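Local coordinates for surface presentation of antigens protein SpaO (Salmonella typhimurium, PDB 4YX1) that helps build the sorting platform of a type III secretion system, through which Salmonella delivers the determinants it needs to enter mammalian cells, at the interface of chains A and B. Residues are numbered along the deposited sequence; one frame, centred on the assembly and turned at random. Chains: chain A/B, Surface presentation of antigens protein SpaO.

The interface of chains A and B. Residues chain A 11, 37, 54, 61; chain B 11, 37, 54, 61.
Carboxylate oxygen OE1 of B:Glu37 is gripped by one water seen here, 2.9 Å away. That same water stands 2.9 Å from the backbone N of A:Leu61, whose N-H points almost straight at it (166° at the hydrogen). This bridge belongs to a two-fold symmetric homodimer of the second SPOA domain of SpaO, a member of the FliN/MopA/SpaO family, whose interlaced SPOA dimers are a shared building module of injectisome and flagellar sorting platforms. B:Glu37, in the 3-10 helix 36-38, has CG in the crowded position between backbone N and carbonyl carbon, and its side chain then bends at chi2 (-90°), which brings the acid round toward the water. A:Glu37 starts the same way but runs on extended (chi2 -173°), so the two copies break symmetry at their tips. In both, CB does apolar work: that of A:Glu37 lies 3.8 Å from CD1 of B:Leu61, the two side chains crossing at about a right angle, while in the twin contact the crossing is oblique. Glutamate thus suits a place where apolar contact and water meet. Leu61 of each chain, CG anti to the carbonyl carbon, sets its branch point and CD1 against the opposite Glu37, CG of B:Leu61 lying 3.5 Å from OE1 of A:Glu37; leucine's bulk suits the position most hidden by the partner among the residues described. Toward the two-fold axis leucines meet. A:Leu54 and B:Leu54, each from its chain's strand 47-56, meet tip to tip, CD2 of A:Leu54 standing 4.0 Å from CD1 of B:Leu54. Their rotamers differ: CG of A:Leu54 is anti to the backbone N, that of B:Leu54 anti to the carbonyl carbon. Each nevertheless offers a methyl to the opposite Leu11: CD1 of A:Leu54 presses on CD2 of B:Leu11 at 3.5 Å, a tight fit, and CD2 of B:Leu54 meets CD2 of A:Leu11 at 3.5 Å. Leucine's forked end suits this place, since one branch can touch the opposite Leu54 while the other reaches Leu11.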
# COMPACT_ATOMS: atom_id res chain seq x y z
N LEU A 11 0.93 -2.27 -0.08
CA LEU A 11 0.65 -3.66 -0.40
C LEU A 11 1.82 -4.26 -1.18
O LEU A 11 2.12 -5.45 -1.04
CB LEU A 11 -0.65 -3.77 -1.19
CG LEU A 11 -1.12 -5.17 -1.58
CD1 LEU A 11 -1.17 -6.04 -0.35
CD2 LEU A 11 -2.48 -5.06 -2.18
N GLU A 37 0.25 -9.95 -0.14
CA GLU A 37 -0.61 -9.70 1.02
C GLU A 37 -0.01 -10.16 2.35
O GLU A 37 -0.50 -9.78 3.41
CB GLU A 37 -1.97 -10.38 0.83
CG GLU A 37 -1.91 -11.90 0.91
CD GLU A 37 -3.22 -12.56 0.54
OE1 GLU A 37 -3.61 -12.50 -0.65
OE2 GLU A 37 -3.87 -13.14 1.44
N LEU A 54 -2.44 -8.80 5.41
CA LEU A 54 -3.79 -8.31 5.19
C LEU A 54 -4.83 -9.32 5.69
O LEU A 54 -4.72 -10.52 5.41
CB LEU A 54 -3.98 -8.00 3.71
CG LEU A 54 -5.15 -7.13 3.29
CD1 LEU A 54 -4.99 -5.74 3.87
CD2 LEU A 54 -5.18 -7.07 1.78
N LEU A 61 -10.97 -4.04 6.18
CA LEU A 61 -9.72 -4.77 6.13
C LEU A 61 -8.88 -4.39 7.33
O LEU A 61 -9.07 -3.32 7.91
CB LEU A 61 -8.95 -4.49 4.84
CG LEU A 61 -9.62 -4.95 3.55
CD1 LEU A 61 -8.69 -4.70 2.39
CD2 LEU A 61 -10.01 -6.43 3.63
N LEU B 11 -2.39 0.93 -0.05
CA LEU B 11 -3.72 0.55 0.36
C LEU B 11 -4.39 1.67 1.12
O LEU B 11 -5.59 1.92 0.97
CB LEU B 11 -3.67 -0.72 1.19
CG LEU B 11 -5.00 -1.31 1.66
CD1 LEU B 11 -5.95 -1.50 0.49
CD2 LEU B 11 -4.68 -2.63 2.30
N GLU B 37 -9.99 -0.53 0.38
CA GLU B 37 -9.77 -1.42 -0.76
C GLU B 37 -10.32 -0.87 -2.07
O GLU B 37 -9.96 -1.36 -3.14
CB GLU B 37 -10.38 -2.80 -0.50
CG GLU B 37 -11.89 -2.80 -0.27
CD GLU B 37 -12.28 -2.63 1.19
OE1 GLU B 37 -11.46 -2.12 1.98
OE2 GLU B 37 -13.42 -3.01 1.54
N LEU B 54 -8.93 -3.43 -5.04
CA LEU B 54 -8.46 -4.79 -4.82
C LEU B 54 -9.42 -5.83 -5.37
O LEU B 54 -10.63 -5.74 -5.17
CB LEU B 54 -8.27 -5.07 -3.33
CG LEU B 54 -6.99 -4.57 -2.69
CD1 LEU B 54 -6.88 -5.20 -1.31
CD2 LEU B 54 -5.76 -4.92 -3.52
N LEU B 61 -3.74 -11.60 -5.65
CA LEU B 61 -4.53 -10.39 -5.60
C LEU B 61 -4.21 -9.56 -6.83
O LEU B 61 -3.12 -9.64 -7.40
CB LEU B 61 -4.24 -9.56 -4.34
CG LEU B 61 -4.68 -10.14 -3.00
CD1 LEU B 61 -4.32 -9.17 -1.90
CD2 LEU B 61 -6.17 -10.45 -3.00
O HOH W 1 -10.88 -1.53 4.73